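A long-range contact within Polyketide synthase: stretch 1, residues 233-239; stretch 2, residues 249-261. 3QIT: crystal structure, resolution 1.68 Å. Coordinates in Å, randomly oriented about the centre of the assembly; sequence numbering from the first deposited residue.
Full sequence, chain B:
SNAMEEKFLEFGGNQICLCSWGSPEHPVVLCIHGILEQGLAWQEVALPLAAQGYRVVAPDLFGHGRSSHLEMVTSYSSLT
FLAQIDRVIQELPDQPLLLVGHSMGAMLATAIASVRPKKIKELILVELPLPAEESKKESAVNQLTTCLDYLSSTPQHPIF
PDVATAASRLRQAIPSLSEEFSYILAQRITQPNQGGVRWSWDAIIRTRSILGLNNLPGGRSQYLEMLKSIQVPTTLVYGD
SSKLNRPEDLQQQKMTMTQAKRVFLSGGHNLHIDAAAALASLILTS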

# COMPACT_ATOMS: atom_id res chain seq x y z
N PRO B 233 25.76 -9.80 10.35
CA PRO B 233 26.83 -10.20 9.42
C PRO B 233 26.29 -10.39 8.01
O PRO B 233 25.26 -11.06 7.82
CB PRO B 233 27.31 -11.53 10.00
CG PRO B 233 27.01 -11.42 11.49
CD PRO B 233 25.67 -10.72 11.51
N THR B 234 26.97 -9.81 7.03
CA THR B 234 26.38 -9.69 5.70
C THR B 234 27.38 -10.09 4.63
O THR B 234 28.56 -9.83 4.79
CB THR B 234 25.90 -8.23 5.45
OG1 THR B 234 24.90 -7.90 6.42
CG2 THR B 234 25.30 -8.07 4.03
N THR B 235 26.90 -10.77 3.59
CA THR B 235 27.70 -11.08 2.41
C THR B 235 26.98 -10.55 1.18
O THR B 235 25.81 -10.93 0.92
CB THR B 235 27.86 -12.60 2.25
OG1 THR B 235 28.51 -13.11 3.43
CG2 THR B 235 28.71 -12.95 1.02
N LEU B 236 27.68 -9.66 0.46
CA LEU B 236 27.22 -9.16 -0.84
C LEU B 236 27.72 -10.08 -1.94
O LEU B 236 28.94 -10.26 -2.11
CB LEU B 236 27.69 -7.71 -1.07
CG LEU B 236 27.14 -6.66 -0.11
CD1 LEU B 236 28.00 -5.37 -0.11
CD2 LEU B 236 25.65 -6.34 -0.43
N VAL B 237 26.80 -10.66 -2.71
CA VAL B 237 27.16 -11.59 -3.76
C VAL B 237 26.82 -11.00 -5.12
O VAL B 237 25.69 -10.59 -5.36
CB VAL B 237 26.45 -12.94 -3.58
CG1 VAL B 237 26.95 -13.98 -4.60
CG2 VAL B 237 26.58 -13.43 -2.14
N TYR B 238 27.81 -10.97 -6.02
CA TYR B 238 27.58 -10.42 -7.37
C TYR B 238 28.00 -11.38 -8.45
O TYR B 238 28.89 -12.21 -8.26
CB TYR B 238 28.37 -9.14 -7.58
CG TYR B 238 28.18 -8.10 -6.52
CD1 TYR B 238 27.06 -7.24 -6.53
CD2 TYR B 238 29.14 -7.91 -5.53
CE1 TYR B 238 26.90 -6.24 -5.56
CE2 TYR B 238 28.98 -6.93 -4.54
CZ TYR B 238 27.86 -6.10 -4.57
OH TYR B 238 27.73 -5.13 -3.60
N GLY B 239 27.34 -11.26 -9.60
CA GLY B 239 27.75 -11.99 -10.79
C GLY B 239 28.86 -11.23 -11.51
O GLY B 239 28.77 -10.02 -11.73
N ASP B 249 27.92 1.84 -8.53
CA ASP B 249 26.93 1.21 -7.64
C ASP B 249 27.62 0.19 -6.73
O ASP B 249 27.31 0.12 -5.54
CB ASP B 249 25.83 0.49 -8.42
CG ASP B 249 24.98 1.43 -9.27
OD1 ASP B 249 24.73 2.56 -8.83
OD2 ASP B 249 24.58 1.01 -10.39
N LEU B 250 28.54 -0.60 -7.31
CA LEU B 250 29.34 -1.54 -6.51
C LEU B 250 30.16 -0.80 -5.47
O LEU B 250 30.23 -1.22 -4.32
CB LEU B 250 30.28 -2.36 -7.40
CG LEU B 250 29.66 -3.37 -8.36
CD1 LEU B 250 30.77 -4.04 -9.17
CD2 LEU B 250 28.84 -4.40 -7.63
N GLN B 251 30.78 0.31 -5.90
CA GLN B 251 31.55 1.17 -5.00
C GLN B 251 30.67 1.74 -3.89
O GLN B 251 31.05 1.72 -2.71
CB GLN B 251 32.25 2.29 -5.79
CG GLN B 251 33.25 3.13 -4.99
CD GLN B 251 34.38 2.32 -4.36
OE1 GLN B 251 34.85 2.65 -3.27
NE2 GLN B 251 34.82 1.26 -5.04
N GLN B 252 29.49 2.24 -4.27
CA GLN B 252 28.56 2.78 -3.28
C GLN B 252 28.17 1.75 -2.24
O GLN B 252 28.18 2.06 -1.04
CB GLN B 252 27.32 3.37 -3.95
CG GLN B 252 26.45 4.17 -2.99
CD GLN B 252 27.21 5.28 -2.28
OE1 GLN B 252 27.70 6.22 -2.91
NE2 GLN B 252 27.31 5.17 -0.96
N GLN B 253 27.81 0.54 -2.67
CA GLN B 253 27.45 -0.52 -1.72
C GLN B 253 28.59 -0.86 -0.77
O GLN B 253 28.36 -1.04 0.43
CB GLN B 253 26.95 -1.78 -2.45
CG GLN B 253 25.55 -1.57 -3.06
CD GLN B 253 25.08 -2.73 -3.93
OE1 GLN B 253 25.70 -3.78 -3.96
NE2 GLN B 253 23.98 -2.54 -4.63
N LYS B 254 29.81 -0.90 -1.30
CA LYS B 254 30.99 -1.23 -0.50
C LYS B 254 31.28 -0.13 0.54
O LYS B 254 31.60 -0.44 1.69
CB LYS B 254 32.21 -1.45 -1.40
CG LYS B 254 33.53 -1.59 -0.65
CD LYS B 254 34.68 -1.95 -1.56
CE LYS B 254 34.93 -0.90 -2.62
NZ LYS B 254 36.07 -1.26 -3.52
N MET B 255 31.13 1.13 0.12
CA MET B 255 31.36 2.31 0.99
C MET B 255 30.32 2.41 2.10
O MET B 255 30.62 2.83 3.22
CB MET B 255 31.33 3.60 0.16
CG MET B 255 32.49 3.79 -0.79
SD MET B 255 32.12 5.11 -1.98
CE MET B 255 33.76 5.71 -2.40
N THR B 256 29.09 2.04 1.77
CA THR B 256 27.99 2.12 2.72
C THR B 256 28.01 0.99 3.74
O THR B 256 27.81 1.23 4.93
CB THR B 256 26.67 2.17 1.95
OG1 THR B 256 26.68 3.35 1.14
CG2 THR B 256 25.49 2.23 2.90
N MET B 257 28.27 -0.23 3.26
CA MET B 257 28.22 -1.42 4.10
C MET B 257 29.66 -1.90 4.31
O MET B 257 30.06 -2.92 3.74
CB MET B 257 27.40 -2.52 3.42
CG MET B 257 25.96 -2.13 3.06
SD MET B 257 25.00 -3.54 2.47
CE MET B 257 24.85 -4.45 4.00
N THR B 258 30.41 -1.16 5.13
CA THR B 258 31.87 -1.38 5.27
C THR B 258 32.25 -2.71 5.92
O THR B 258 33.38 -3.19 5.76
CB THR B 258 32.55 -0.23 6.05
OG1 THR B 258 31.88 -0.05 7.30
CG2 THR B 258 32.51 1.08 5.24
N GLN B 259 31.31 -3.30 6.65
CA GLN B 259 31.55 -4.58 7.32
C GLN B 259 31.10 -5.79 6.51
O GLN B 259 31.39 -6.92 6.90
CB GLN B 259 30.94 -4.61 8.73
CG GLN B 259 31.78 -3.86 9.78
CD GLN B 259 33.26 -4.26 9.76
OE1 GLN B 259 34.12 -3.46 9.41
NE2 GLN B 259 33.55 -5.51 10.14
N ALA B 260 30.42 -5.55 5.39
CA ALA B 260 29.97 -6.66 4.53
C ALA B 260 31.12 -7.36 3.83
O ALA B 260 32.05 -6.72 3.32
CB ALA B 260 28.96 -6.17 3.50
N LYS B 261 31.04 -8.68 3.80
CA LYS B 261 31.92 -9.48 2.95
C LYS B 261 31.42 -9.34 1.52
O LYS B 261 30.25 -9.07 1.30
CB LYS B 261 31.84 -10.93 3.38
CG LYS B 261 32.29 -11.15 4.82
CD LYS B 261 31.92 -12.54 5.25
CE LYS B 261 31.38 -12.55 6.67
NZ LYS B 261 29.96 -12.08 6.76
O HOH W 1 29.52 -8.79 7.89
O HOH W 2 30.28 -3.82 -3.57

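Strand 234-239 runs nearly antiparallel to helix 249-256, at 173°. The helix is followed by a type I turn, Met257 to Ala260, which reverses the chain and sets Lys261 beside the strand. The pairing there is parallel.

Two backbone hydrogen bonds fix the register. Lys261 N donates to Thr234 O at 2.9 Å, and Leu236 N donates to Lys261 O at 2.8 Å. Lys261 thus bonds through both its amide and its carbonyl, to the residues before and after Thr235, its bridge partner. Thr235 and Lys261 point their side chains to the same face of the sheet. The m, t start of the Lys261 side chain is ordinary. Chi3, at -139°, lies between wells, and chi4 is p. This bend brings the amine back over the strand. Lys261 NZ makes a weak hydrogen bond to Thr234 O at 3.3 Å and lies 4.2 Å from Pro233 CB. The amine also has a partner elsewhere in the structure.

Thr234 and Leu236 have CA-to-CB bonds that point sideways, and both are m at chi1. Thr234 CG2 rests 3.6 Å from Met257 CE. Leu236 continues with chi2 t, so its end comes nearer the second stretch than its CB direction suggests. Leu236 CD1 is 3.8 Å from Ala260 CB. Met257 SD lies near both methyls, 4.1 Å from Leu236 CD2 and 4.4 Å from Leu236 CD1. Met257 is the first residue to leave helical phi/psi, yet its side chain still points toward the strand. Its m, t, p conformation places SD by Leu236 and turns CE to Thr234, so one side chain spans two strand residues. Val237, between Leu236 and Tyr238, points away and makes no contact.

Tyr238 points toward the helix. With chi1 m and chi2 -81°, its ring presents a face to Leu250 and its hydroxyl to Gln253. Leu250 also starts sideways, but its m, t conformation carries CD2 over the ring. Leu250 CD2 lies 3.5 Å from the centroid of the Tyr238 ring, 17° off the normal, a CH-pi contact. Gln253 points toward the strand and is extended through chi2, so its amide reaches the edge of the ring. Tyr238 OH donates to Gln253 OE1 in a very short hydrogen bond of 2.5 Å. Gln253 NE2 is bonded elsewhere in the structure.

Two waters link the stretches. Water 2 donates to Tyr238 OH at 2.9 Å and to Leu250 O at 2.7 Å. Water 1 accepts from Thr234 N at 2.9 Å and donates to Gln259 O at 2.8 Å.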